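Local coordinates for protein NANS (YJHS), A 9-O-acetyl N-acetylneuraminic acid esterase (Escherichia coli O157:H7 EDL933, PDB 3PT5) that probably hydrolyses the 9-O-acetyl ester of 9-O-acetyl-N-acetylneuraminate, a host sialic acid that the bacterium needs this enzyme to grow on, at residues P50-L55 / H109-L114; G123-P128 / R172-K177; F136-E141 / L195-Y200; G236-Y241 / H248-I253. One frame throughout, in Å; residues are numbered along the deposited sequence.

Contact 1: residues P50-L55 / H109-L114; sequences PRIKQL and HIARKL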
loop_
_atom_site.group_PDB
_atom_site.type_symbol
_atom_site.label_atom_id
_atom_site.label_comp_id
_atom_site.label_asym_id
_atom_site.label_seq_id
_atom_site.Cartn_x
_atom_site.Cartn_y
_atom_site.Cartn_z
ATOM N N PRO A 50 12.551 7.045 13.256
ATOM C CA PRO A 50 13.475 5.937 13.489
ATOM C C PRO A 50 12.859 4.601 13.904
ATOM O O PRO A 50 13.525 3.570 13.822
ATOM C CB PRO A 50 14.379 6.453 14.616
ATOM C CG PRO A 50 14.259 7.906 14.586
ATOM C CD PRO A 50 12.881 8.230 14.074
ATOM N N ARG A 51 11.614 4.622 14.386
ATOM C CA ARG A 51 10.961 3.402 14.812
ATOM C C ARG A 51 10.093 2.778 13.716
ATOM O O ARG A 51 9.485 1.724 13.940
ATOM C CB ARG A 51 10.149 3.632 16.089
ATOM C CG ARG A 51 11.021 3.831 17.331
ATOM C CD ARG A 51 10.134 4.368 18.442
ATOM N NE ARG A 51 9.167 3.378 18.900
ATOM C CZ ARG A 51 8.034 3.683 19.541
ATOM N NH1 ARG A 51 7.733 4.964 19.790
ATOM N NH2 ARG A 51 7.200 2.724 19.937
ATOM N N ILE A 52 10.069 3.402 12.531
ATOM C CA ILE A 52 9.129 2.973 11.485
ATOM C C ILE A 52 9.938 2.556 10.267
ATOM O O ILE A 52 10.629 3.391 9.673
ATOM C CB ILE A 52 8.179 4.106 11.097
ATOM C CG1 ILE A 52 7.344 4.515 12.311
ATOM C CG2 ILE A 52 7.268 3.679 9.913
ATOM C CD1 ILE A 52 6.404 5.657 12.055
ATOM N N LYS A 53 9.854 1.278 9.952
ATOM C CA LYS A 53 10.745 0.603 8.989
ATOM C C LYS A 53 9.951 -0.095 7.897
ATOM O O LYS A 53 8.714 -0.186 7.968
ATOM C CB LYS A 53 11.630 -0.416 9.721
ATOM C CG LYS A 53 12.431 0.144 10.848
ATOM C CD LYS A 53 13.537 1.068 10.353
ATOM C CE LYS A 53 14.411 1.497 11.538
ATOM N NZ LYS A 53 15.236 2.673 11.133
ATOM N N GLN A 54 10.665 -0.520 6.860
ATOM C CA GLN A 54 10.069 -1.335 5.808
ATOM C C GLN A 54 11.064 -2.384 5.389
ATOM O O GLN A 54 12.249 -2.262 5.679
ATOM C CB GLN A 54 9.636 -0.473 4.608
ATOM C CG GLN A 54 10.837 0.182 3.836
ATOM C CD GLN A 54 10.396 1.037 2.684
ATOM O OE1 GLN A 54 9.589 0.594 1.853
ATOM N NE2 GLN A 54 10.923 2.280 2.604
ATOM N N LEU A 55 10.583 -3.417 4.716
ATOM C CA LEU A 55 11.475 -4.371 4.070
ATOM C C LEU A 55 11.897 -3.847 2.713
ATOM O O LEU A 55 11.063 -3.590 1.855
ATOM C CB LEU A 55 10.832 -5.751 3.936
ATOM C CG LEU A 55 10.559 -6.633 5.159
ATOM C CD1 LEU A 55 10.178 -8.015 4.667
ATOM C CD2 LEU A 55 11.756 -6.759 6.075
ATOM N N HIS A 109 2.010 6.980 6.711
ATOM C CA HIS A 109 1.036 7.686 7.540
ATOM C C HIS A 109 0.206 6.755 8.379
ATOM O O HIS A 109 -0.126 7.088 9.517
ATOM C CB HIS A 109 0.183 8.548 6.633
ATOM C CG HIS A 109 1.014 9.354 5.706
ATOM N ND1 HIS A 109 1.261 8.962 4.408
ATOM C CD2 HIS A 109 1.787 10.450 5.925
ATOM C CE1 HIS A 109 2.094 9.823 3.847
ATOM N NE2 HIS A 109 2.426 10.734 4.742
ATOM N N ILE A 110 -0.065 5.570 7.834
ATOM C CA ILE A 110 -0.673 4.486 8.646
ATOM C C ILE A 110 0.251 4.145 9.803
ATOM O O ILE A 110 -0.154 4.222 10.967
ATOM C CB ILE A 110 -1.020 3.267 7.792
ATOM C CG1 ILE A 110 -2.126 3.684 6.827
ATOM C CG2 ILE A 110 -1.455 2.092 8.684
ATOM C CD1 ILE A 110 -2.374 2.674 5.677
ATOM N N ALA A 111 1.512 3.864 9.483
ATOM C CA ALA A 111 2.514 3.556 10.477
ATOM C C ALA A 111 2.661 4.664 11.536
ATOM O O ALA A 111 2.697 4.355 12.744
ATOM C CB ALA A 111 3.837 3.261 9.782
ATOM N N ARG A 112 2.755 5.925 11.114
ATOM C CA ARG A 112 2.933 7.020 12.063
ATOM C C ARG A 112 1.722 7.122 12.974
ATOM O O ARG A 112 1.871 7.343 14.167
ATOM C CB ARG A 112 3.207 8.357 11.360
ATOM C CG ARG A 112 3.230 9.550 12.330
ATOM C CD ARG A 112 3.459 10.864 11.588
ATOM N NE ARG A 112 4.855 11.269 11.717
ATOM C CZ ARG A 112 5.844 10.852 10.936
ATOM N NH1 ARG A 112 5.601 10.027 9.920
ATOM N NH2 ARG A 112 7.078 11.276 11.176
ATOM N N LYS A 113 0.529 6.899 12.423
ATOM C CA LYS A 113 -0.687 7.028 13.240
ATOM C C LYS A 113 -0.910 5.854 14.203
ATOM O O LYS A 113 -1.598 6.008 15.214
ATOM C CB LYS A 113 -1.916 7.304 12.362
ATOM C CG LYS A 113 -1.860 8.693 11.727
ATOM C CD LYS A 113 -2.954 8.879 10.651
ATOM C CE LYS A 113 -2.784 10.235 9.932
ATOM N NZ LYS A 113 -3.903 10.418 8.982
ATOM N N LEU A 114 -0.313 4.699 13.898
ATOM C CA LEU A 114 -0.340 3.519 14.793
ATOM C C LEU A 114 0.709 3.577 15.923
ATOM O O LEU A 114 0.496 3.034 17.012
ATOM C CB LEU A 114 -0.085 2.258 13.993
ATOM C CG LEU A 114 -1.132 1.722 13.026
ATOM C CD1 LEU A 114 -0.503 0.580 12.193
ATOM C CD2 LEU A 114 -2.367 1.204 13.817
#
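Ile-52 meets Ala-111 and Arg-112 through two separate branches, set apart by its torsions: with chi1 at -62°, CG2 stands opposite the backbone N while CG1 stands opposite the carbonyl carbon, and chi2 at 178° carries CD1 out to full extension. The setting is the alpha/beta/alpha sandwich of an SGNH hydrolase, in which helix 107-114 covers one face of the central sheet and strand 52-55 is one of the strands beneath it. CG2 of Ile-52 abuts the methyl of Ala-111. The extended CD1 reaches further round the helix and lies against its backbone, 3.7 Å from Arg-112 CA and 3.8 Å from Arg-112 N. With only a methyl on the helix side, the CA atoms of Ile-52 and Ala-111 are 6.7 Å apart. The contact is made by van der Waals packing, with no hydrogen bond between the segments. Arg-112 offers its main chain and the root of its side chain, while its guanidinium group is held by the carbonyl oxygen of Ala-47. Ala-111 also packs on Ile-124 of the neighbouring strand 122-130, and Ile-52 on Leu-76, which together make this a buried seam. Its tightest point is the pair of methyls, Ile-52 CG2 and Ala-111 CB, at 3.5 Å, slightly closer than ordinary van der Waals contact.

Contact 2: residues G123-P128 / R172-K177; sequences GILIVP and RAALVK
Ala-174 presses its CB methyl against two side chains of strand 122-130 at once, Leu-125 and Val-127, which reach out from the same face of the strand two residues apart. The CB lies 3.8 Å from CD2 of Leu-125 and 3.6 Å from CG2 of Val-127. Those two methyls, CD2 of Leu-125 and CG2 of Val-127, stand 5.1 Å from each other, and the alanine methyl bridges them. Leu-125 gets there by stretching: its CG is opposite the backbone N (chi1 179°), CD2 carries the chain on in the same extended line, and CD2 is the methyl that touches. Val-127 works differently, with CG1 opposite the backbone N and CG2, the branch beside that N, turned to the helix. Only carbon meets carbon across this buried surface, and no hydrogen bond crosses it. Between the two segments the nearest CA pair is Ala-174 and Val-127, 7.3 Å apart. Leu-55 of strand 52-55 packs on Ala-174 as well, while Leu-125 leans on Tyr-21 and Val-127 on Thr-25 of strand 20-28, the other neighbour. Helix 162-176 thus lies on one face of the sheet as part of the crossover from strand 122-130 to strand 182-189, while Ile-124 and Ile-126, the residues before Leu-125 and before Val-127, face helix 107-114 on the other.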
loop_
_atom_site.group_PDB
_atom_site.type_symbol
_atom_site.label_atom_id
_atom_site.label_comp_id
_atom_site.label_asym_id
_atom_site.label_seq_id
_atom_site.Cartn_x
_atom_site.Cartn_y
_atom_site.Cartn_z
ATOM N N GLY A 123 8.709 -1.227 17.305
ATOM C CA GLY A 123 8.559 -0.350 16.157
ATOM C C GLY A 123 7.476 -0.920 15.244
ATOM O O GLY A 123 6.829 -1.886 15.585
ATOM N N ILE A 124 7.312 -0.302 14.082
ATOM C CA ILE A 124 6.354 -0.745 13.089
ATOM C C ILE A 124 7.176 -1.113 11.849
ATOM O O ILE A 124 8.070 -0.348 11.464
ATOM C CB ILE A 124 5.339 0.387 12.689
ATOM C CG1 ILE A 124 4.465 0.894 13.876
ATOM C CG2 ILE A 124 4.481 -0.081 11.515
ATOM C CD1 ILE A 124 3.316 -0.026 14.259
ATOM N N LEU A 125 6.866 -2.268 11.256
ATOM C CA LEU A 125 7.580 -2.794 10.085
ATOM C C LEU A 125 6.566 -3.025 8.995
ATOM O O LEU A 125 5.733 -3.913 9.090
ATOM C CB LEU A 125 8.316 -4.110 10.378
ATOM C CG LEU A 125 9.070 -4.760 9.204
ATOM C CD1 LEU A 125 10.110 -3.822 8.615
ATOM C CD2 LEU A 125 9.693 -6.094 9.623
ATOM N N ILE A 126 6.623 -2.192 7.953
ATOM C CA ILE A 126 5.711 -2.345 6.817
ATOM C C ILE A 126 6.353 -3.279 5.780
ATOM O O ILE A 126 7.560 -3.210 5.546
ATOM C CB ILE A 126 5.427 -0.953 6.176
ATOM C CG1 ILE A 126 4.677 -0.036 7.168
ATOM C CG2 ILE A 126 4.692 -1.058 4.840
ATOM C CD1 ILE A 126 3.505 -0.618 7.899
ATOM N N VAL A 127 5.534 -4.152 5.197
ATOM C CA VAL A 127 5.960 -5.072 4.146
ATOM C C VAL A 127 5.259 -4.649 2.813
ATOM O O VAL A 127 4.140 -5.042 2.555
ATOM C CB VAL A 127 5.663 -6.570 4.510
ATOM C CG1 VAL A 127 6.208 -7.527 3.433
ATOM C CG2 VAL A 127 6.255 -6.920 5.887
ATOM N N PRO A 128 5.940 -3.798 2.004
ATOM C CA PRO A 128 5.294 -3.258 0.809
ATOM C C PRO A 128 5.376 -4.241 -0.355
ATOM O O PRO A 128 6.480 -4.595 -0.808
ATOM C CB PRO A 128 6.038 -1.923 0.565
ATOM C CG PRO A 128 7.340 -2.077 1.252
ATOM C CD PRO A 128 7.262 -3.194 2.248
ATOM N N ARG A 172 6.538 -13.582 5.446
ATOM C CA ARG A 172 7.217 -14.602 6.253
ATOM C C ARG A 172 8.557 -14.076 6.722
ATOM O O ARG A 172 8.897 -14.248 7.879
ATOM C CB ARG A 172 7.469 -15.853 5.430
ATOM C CG ARG A 172 6.326 -16.793 5.326
ATOM C CD ARG A 172 6.736 -17.916 4.379
ATOM N NE ARG A 172 5.797 -19.029 4.405
ATOM C CZ ARG A 172 5.566 -19.849 3.383
ATOM N NH1 ARG A 172 6.205 -19.689 2.226
ATOM N NH2 ARG A 172 4.690 -20.841 3.527
ATOM N N ALA A 173 9.304 -13.418 5.828
ATOM C CA ALA A 173 10.639 -12.905 6.130
ATOM C C ALA A 173 10.562 -11.910 7.266
ATOM O O ALA A 173 11.441 -11.862 8.129
ATOM C CB ALA A 173 11.276 -12.243 4.895
ATOM N N ALA A 174 9.500 -11.103 7.258
ATOM C CA ALA A 174 9.333 -10.095 8.290
ATOM C C ALA A 174 9.120 -10.735 9.661
ATOM O O ALA A 174 9.626 -10.229 10.674
ATOM C CB ALA A 174 8.175 -9.166 7.937
ATOM N N LEU A 175 8.374 -11.832 9.684
ATOM C CA LEU A 175 8.078 -12.557 10.936
ATOM C C LEU A 175 9.272 -13.371 11.420
ATOM O O LEU A 175 9.588 -13.380 12.618
ATOM C CB LEU A 175 6.810 -13.409 10.800
ATOM C CG LEU A 175 5.534 -12.592 10.472
ATOM C CD1 LEU A 175 4.321 -13.497 10.226
ATOM C CD2 LEU A 175 5.226 -11.547 11.551
ATOM N N VAL A 176 9.956 -14.024 10.486
ATOM C CA VAL A 176 11.172 -14.809 10.760
ATOM C C VAL A 176 12.352 -14.001 11.305
ATOM O O VAL A 176 13.176 -14.528 12.069
ATOM C CB VAL A 176 11.614 -15.566 9.469
ATOM C CG1 VAL A 176 13.077 -16.032 9.549
ATOM C CG2 VAL A 176 10.673 -16.689 9.183
ATOM N N LYS A 177 12.441 -12.734 10.914
ATOM C CA LYS A 177 13.490 -11.817 11.375
ATOM C C LYS A 177 13.652 -11.756 12.887
ATOM O O LYS A 177 14.763 -11.621 13.372
ATOM C CB LYS A 177 13.264 -10.401 10.845
ATOM C CG LYS A 177 13.756 -10.182 9.405
ATOM C CD LYS A 177 14.196 -8.754 9.197
ATOM C CE LYS A 177 14.434 -8.468 7.723
ATOM N NZ LYS A 177 15.701 -9.012 7.167
#

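Contact 3: residues F136-E141 / L195-Y200; sequences FTAGSE and LMTSDY
Two loops without regular secondary structure meet where Thr-137 and Asp-199 bring their CA atoms to 6.5 Å, the second loop bending through a type I beta turn from Thr-197 to Tyr-200. In this SGNH hydrolase the loops follow the parallel strands 122-130 and 182-189, so the contact joins two of the excursions that leave the central sheet. The link between them is a hydroxyl pair: Thr-197 OG1 donates to Thr-137 OG1 over 2.7 Å. Both threonines hold OG1 in the cramped place between backbone N and carbonyl carbon (chi1 70° in Thr-137, 77° in Thr-197), which points each hydroxyl across the gap, and the two side chains meet at a slant. Thr-137 OG1 is also bonded to OD1 of Asp-194, whose other oxygen, OD2, takes the backbone N-H of Phe-136. That carboxylate therefore holds the first loop at two points and probably orients the threonine hydroxyl. On the far loop, Thr-197 OG1 closes a weak ST turn by accepting from the N-H of Asp-199, at 3.3 Å between Asp-199 N and Thr-197 OG1. Apolar contact is slight: Ala-138 CB comes to 4.3 Å from Thr-197 CG2. The carboxylate of Asp-199 is bonded to Ser-202 OG through OD2, and the same OD2 lies 3.7 Å from the methyl CG2 of Thr-137. This methyl comes closer still to the main chain, 3.5 Å from the carbonyl oxygen of Asp-199.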
loop_
_atom_site.group_PDB
_atom_site.type_symbol
_atom_site.label_atom_id
_atom_site.label_comp_id
_atom_site.label_asym_id
_atom_site.label_seq_id
_atom_site.Cartn_x
_atom_site.Cartn_y
_atom_site.Cartn_z
ATOM N N PHE A 136 -6.193 -9.713 -11.236
ATOM C CA PHE A 136 -6.390 -11.165 -11.281
ATOM C C PHE A 136 -6.726 -11.669 -12.661
ATOM O O PHE A 136 -6.455 -12.839 -12.969
ATOM C CB PHE A 136 -7.496 -11.590 -10.318
ATOM C CG PHE A 136 -7.082 -11.530 -8.870
ATOM C CD1 PHE A 136 -6.397 -12.593 -8.262
ATOM C CD2 PHE A 136 -7.346 -10.389 -8.111
ATOM C CE1 PHE A 136 -6.019 -12.521 -6.919
ATOM C CE2 PHE A 136 -6.955 -10.302 -6.758
ATOM C CZ PHE A 136 -6.292 -11.379 -6.163
ATOM N N THR A 137 -7.324 -10.802 -13.476
ATOM C CA THR A 137 -7.855 -11.234 -14.781
ATOM C C THR A 137 -7.086 -10.738 -16.012
ATOM O O THR A 137 -7.499 -10.979 -17.163
ATOM C CB THR A 137 -9.390 -10.960 -14.897
ATOM O OG1 THR A 137 -9.663 -9.544 -14.981
ATOM C CG2 THR A 137 -10.143 -11.551 -13.710
ATOM N N ALA A 138 -5.983 -10.022 -15.774
ATOM C CA ALA A 138 -5.142 -9.486 -16.838
ATOM C C ALA A 138 -3.792 -9.164 -16.251
ATOM O O ALA A 138 -3.674 -8.886 -15.051
ATOM C CB ALA A 138 -5.760 -8.239 -17.421
ATOM N N GLY A 139 -2.761 -9.208 -17.090
ATOM C CA GLY A 139 -1.436 -8.780 -16.700
ATOM C C GLY A 139 -0.421 -9.898 -16.845
ATOM O O GLY A 139 -0.736 -11.048 -16.578
ATOM N N SER A 140 0.782 -9.545 -17.282
ATOM C CA SER A 140 1.893 -10.495 -17.394
ATOM C C SER A 140 2.203 -11.175 -16.059
ATOM O O SER A 140 2.124 -10.545 -15.016
ATOM C CB SER A 140 3.137 -9.765 -17.930
ATOM O OG SER A 140 3.364 -8.568 -17.208
ATOM N N GLU A 141 2.546 -12.460 -16.084
ATOM C CA GLU A 141 2.982 -13.172 -14.865
ATOM C C GLU A 141 4.245 -12.590 -14.264
ATOM O O GLU A 141 4.380 -12.509 -13.041
ATOM C CB GLU A 141 3.303 -14.653 -15.143
ATOM C CG GLU A 141 2.151 -15.609 -15.207
ATOM C CD GLU A 141 1.560 -15.965 -13.856
ATOM O OE1 GLU A 141 2.222 -16.671 -13.042
ATOM O OE2 GLU A 141 0.393 -15.573 -13.633
ATOM N N LEU A 195 -12.102 -4.325 -12.686
ATOM C CA LEU A 195 -13.393 -3.713 -12.995
ATOM C C LEU A 195 -13.630 -3.561 -14.485
ATOM O O LEU A 195 -14.772 -3.493 -14.936
ATOM C CB LEU A 195 -13.502 -2.321 -12.393
ATOM C CG LEU A 195 -13.444 -2.170 -10.886
ATOM C CD1 LEU A 195 -13.331 -0.678 -10.541
ATOM C CD2 LEU A 195 -14.674 -2.761 -10.274
ATOM N N MET A 196 -12.544 -3.456 -15.244
ATOM C CA MET A 196 -12.611 -3.148 -16.669
ATOM C C MET A 196 -12.756 -4.360 -17.560
ATOM O O MET A 196 -13.115 -4.213 -18.726
ATOM C CB MET A 196 -11.350 -2.386 -17.089
ATOM C CG MET A 196 -11.251 -1.038 -16.440
ATOM S SD MET A 196 -9.925 -0.076 -17.170
ATOM C CE MET A 196 -8.550 -0.633 -16.242
ATOM N N THR A 197 -12.409 -5.545 -17.039
ATOM C CA THR A 197 -12.298 -6.723 -17.914
ATOM C C THR A 197 -13.653 -7.412 -18.063
ATOM O O THR A 197 -14.551 -7.252 -17.224
ATOM C CB THR A 197 -11.209 -7.759 -17.470
ATOM O OG1 THR A 197 -11.695 -8.519 -16.361
ATOM C CG2 THR A 197 -9.898 -7.094 -17.083
ATOM N N SER A 198 -13.796 -8.175 -19.139
ATOM C CA SER A 198 -15.051 -8.897 -19.375
ATOM C C SER A 198 -15.185 -10.024 -18.341
ATOM O O SER A 198 -16.292 -10.511 -18.075
ATOM C CB SER A 198 -15.113 -9.446 -20.807
ATOM O OG SER A 198 -14.140 -10.451 -20.997
ATOM N N ASP A 199 -14.065 -10.404 -17.742
ATOM C CA ASP A 199 -14.041 -11.450 -16.711
ATOM C C ASP A 199 -14.070 -10.930 -15.253
ATOM O O ASP A 199 -13.625 -11.621 -14.333
ATOM C CB ASP A 199 -12.834 -12.352 -16.948
ATOM C CG ASP A 199 -12.946 -13.674 -16.222
ATOM O OD1 ASP A 199 -14.070 -14.229 -16.127
ATOM O OD2 ASP A 199 -11.901 -14.140 -15.723
ATOM N N TYR A 200 -14.603 -9.730 -15.037
ATOM C CA TYR A 200 -14.611 -9.121 -13.695
ATOM C C TYR A 200 -15.273 -9.996 -12.640
ATOM O O TYR A 200 -14.928 -9.919 -11.463
ATOM C CB TYR A 200 -15.346 -7.773 -13.734
ATOM C CG TYR A 200 -16.847 -7.918 -13.868
ATOM C CD1 TYR A 200 -17.665 -7.923 -12.744
ATOM C CD2 TYR A 200 -17.435 -8.097 -15.126
ATOM C CE1 TYR A 200 -19.036 -8.080 -12.855
ATOM C CE2 TYR A 200 -18.797 -8.256 -15.246
ATOM C CZ TYR A 200 -19.591 -8.240 -14.107
ATOM O OH TYR A 200 -20.945 -8.404 -14.244
#

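Contact 4: residues G236-Y241 / H248-I253; sequences GDTTWY and HAYEAI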
loop_
_atom_site.group_PDB
_atom_site.type_symbol
_atom_site.label_atom_id
_atom_site.label_comp_id
_atom_site.label_asym_id
_atom_site.label_seq_id
_atom_site.Cartn_x
_atom_site.Cartn_y
_atom_site.Cartn_z
ATOM N N GLY A 236 -9.383 -1.850 1.263
ATOM C CA GLY A 236 -9.795 -0.475 1.055
ATOM C C GLY A 236 -10.607 -0.263 -0.206
ATOM O O GLY A 236 -10.492 -0.994 -1.195
ATOM N N ASP A 237 -11.403 0.790 -0.164
ATOM C CA ASP A 237 -12.220 1.212 -1.295
ATOM C C ASP A 237 -11.358 1.845 -2.414
ATOM O O ASP A 237 -10.106 1.876 -2.344
ATOM C CB ASP A 237 -13.261 2.212 -0.756
ATOM C CG ASP A 237 -14.572 2.244 -1.565
ATOM O OD1 ASP A 237 -14.671 1.582 -2.623
ATOM O OD2 ASP A 237 -15.512 2.952 -1.116
ATOM N N THR A 238 -12.016 2.328 -3.456
ATOM C CA THR A 238 -11.323 2.963 -4.575
ATOM C C THR A 238 -11.907 4.367 -4.793
ATOM O O THR A 238 -12.763 4.812 -4.013
ATOM C CB THR A 238 -11.399 2.089 -5.842
ATOM O OG1 THR A 238 -10.581 2.666 -6.879
ATOM C CG2 THR A 238 -12.813 1.921 -6.321
ATOM N N THR A 239 -11.404 5.082 -5.809
ATOM C CA THR A 239 -11.836 6.463 -6.051
ATOM C C THR A 239 -13.171 6.552 -6.771
ATOM O O THR A 239 -13.643 5.570 -7.357
ATOM C CB THR A 239 -10.828 7.271 -6.895
ATOM O OG1 THR A 239 -10.993 6.937 -8.281
ATOM C CG2 THR A 239 -9.416 6.994 -6.449
ATOM N N TRP A 240 -13.715 7.762 -6.794
ATOM C CA TRP A 240 -15.014 7.989 -7.393
ATOM C C TRP A 240 -15.020 7.683 -8.871
ATOM O O TRP A 240 -16.054 7.302 -9.409
ATOM C CB TRP A 240 -15.469 9.430 -7.165
ATOM C CG TRP A 240 -14.617 10.521 -7.765
ATOM C CD1 TRP A 240 -13.670 11.280 -7.104
ATOM C CD2 TRP A 240 -14.698 11.049 -9.095
ATOM N NE1 TRP A 240 -13.142 12.231 -7.967
ATOM C CE2 TRP A 240 -13.760 12.112 -9.184
ATOM C CE3 TRP A 240 -15.470 10.728 -10.231
ATOM C CZ2 TRP A 240 -13.557 12.835 -10.368
ATOM C CZ3 TRP A 240 -15.262 11.458 -11.412
ATOM C CH2 TRP A 240 -14.309 12.490 -11.464
ATOM N N TYR A 241 -13.865 7.850 -9.521
ATOM C CA TYR A 241 -13.747 7.542 -10.968
ATOM C C TYR A 241 -14.177 6.093 -11.255
ATOM O O TYR A 241 -15.016 5.813 -12.170
ATOM C CB TYR A 241 -12.309 7.787 -11.470
ATOM C CG TYR A 241 -12.129 7.171 -12.846
ATOM C CD1 TYR A 241 -12.624 7.816 -13.977
ATOM C CD2 TYR A 241 -11.544 5.924 -13.000
ATOM C CE1 TYR A 241 -12.508 7.248 -15.242
ATOM C CE2 TYR A 241 -11.426 5.329 -14.263
ATOM C CZ TYR A 241 -11.923 6.006 -15.369
ATOM O OH TYR A 241 -11.819 5.447 -16.606
ATOM N N HIS A 248 -21.458 -1.758 -12.056
ATOM C CA HIS A 248 -21.811 -3.175 -11.996
ATOM C C HIS A 248 -20.637 -4.024 -11.538
ATOM O O HIS A 248 -20.766 -4.862 -10.638
ATOM C CB HIS A 248 -22.316 -3.669 -13.350
ATOM C CG HIS A 248 -23.032 -4.977 -13.271
ATOM N ND1 HIS A 248 -22.448 -6.175 -13.637
ATOM C CD2 HIS A 248 -24.284 -5.281 -12.851
ATOM C CE1 HIS A 248 -23.309 -7.157 -13.440
ATOM N NE2 HIS A 248 -24.429 -6.642 -12.966
ATOM N N ALA A 249 -19.469 -3.769 -12.123
ATOM C CA ALA A 249 -18.273 -4.477 -11.713
ATOM C C ALA A 249 -17.857 -4.074 -10.289
ATOM O O ALA A 249 -17.389 -4.895 -9.538
ATOM C CB ALA A 249 -17.151 -4.227 -12.697
ATOM N N TYR A 250 -18.003 -2.800 -9.933
ATOM C CA TYR A 250 -17.678 -2.361 -8.582
ATOM C C TYR A 250 -18.503 -3.103 -7.512
ATOM O O TYR A 250 -17.974 -3.560 -6.483
ATOM C CB TYR A 250 -17.813 -0.824 -8.493
ATOM C CG TYR A 250 -17.632 -0.338 -7.113
ATOM C CD1 TYR A 250 -16.350 -0.127 -6.595
ATOM C CD2 TYR A 250 -18.732 -0.125 -6.283
ATOM C CE1 TYR A 250 -16.178 0.289 -5.277
ATOM C CE2 TYR A 250 -18.567 0.302 -4.966
ATOM C CZ TYR A 250 -17.288 0.498 -4.470
ATOM O OH TYR A 250 -17.162 0.930 -3.169
ATOM N N GLU A 251 -19.794 -3.263 -7.789
ATOM C CA GLU A 251 -20.697 -3.964 -6.895
ATOM C C GLU A 251 -20.240 -5.419 -6.687
ATOM O O GLU A 251 -20.258 -5.916 -5.565
ATOM C CB GLU A 251 -22.110 -3.910 -7.486
ATOM C CG GLU A 251 -23.136 -4.722 -6.719
ATOM C CD GLU A 251 -24.564 -4.190 -6.881
ATOM O OE1 GLU A 251 -25.029 -3.986 -8.035
ATOM O OE2 GLU A 251 -25.215 -3.981 -5.831
ATOM N N ALA A 252 -19.781 -6.078 -7.753
ATOM C CA ALA A 252 -19.319 -7.464 -7.639
ATOM C C ALA A 252 -17.993 -7.550 -6.899
ATOM O O ALA A 252 -17.848 -8.298 -5.914
ATOM C CB ALA A 252 -19.210 -8.109 -8.991
ATOM N N ILE A 253 -17.034 -6.743 -7.343
ATOM C CA ILE A 253 -15.683 -6.849 -6.817
ATOM C C ILE A 253 -15.532 -6.284 -5.412
ATOM O O ILE A 253 -15.044 -6.974 -4.493
ATOM C CB ILE A 253 -14.672 -6.251 -7.796
ATOM C CG1 ILE A 253 -14.687 -7.094 -9.076
ATOM C CG2 ILE A 253 -13.258 -6.140 -7.147
ATOM C CD1 ILE A 253 -13.743 -6.665 -10.208
#
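Tyr-250 and Asp-237 cross at about a right angle, yet their flat groups are nearly coplanar, the ring and carboxylate planes 27° apart. The carboxylate oxygen OD1 comes up at the edge of the ring, and Tyr-250 OH donates to Asp-237 OD1 over a short 2.6 Å. The hydroxyl meets OD1 on its syn side, 24° out of the carboxylate plane. The same OD1 takes a weak bond from the backbone, Thr-238 N to Asp-237 OD1 being 2.9 Å, which helps to hold the carboxylate in place. Its partner oxygen, OD2, forms a salt bridge with Lys-243, and that positive charge probably balances the largely buried carboxylate. Thr-238 runs past Tyr-250 in the opposite direction and lays its methyl CG2 obliquely by the ring, 3.9 Å from Tyr-250 CE1. Its hydroxyl turns to another partner, Glu-192 OE2. Phe-267 of strand 265-268 packs on both Asp-237 and Tyr-250. The arrangement belongs to a strand-to-helix junction of an alpha/beta sandwich: the chain leaves strand 233-236, Thr-239 serves as N-cap of helix 240-245, and Tyr-250 of helix 247-253 reaches back to the connecting loop.

Contacts 1 and 2 are buried and without hydrogen bonds across them, each setting a helix alanine against one or two branched side chains of the central sheet, from opposite faces. Their strands are neighbours: Lys-53 N bonds to Ile-124 O and Lys-53 O to Ile-126 N, so the two packing layers lie on adjacent, bonded strands. Contact 3 is a hydroxyl pair between two surface loops; contact 4, more buried, is a hydroxyl-carboxylate bond between a strand-end loop and a helix. Their centres are 15 Å apart, and they touch where Leu-195 and Tyr-200 pack on Ala-249. Contact 1 lies across the chain's centre from both, its centre about 32 Å from that of contact 3.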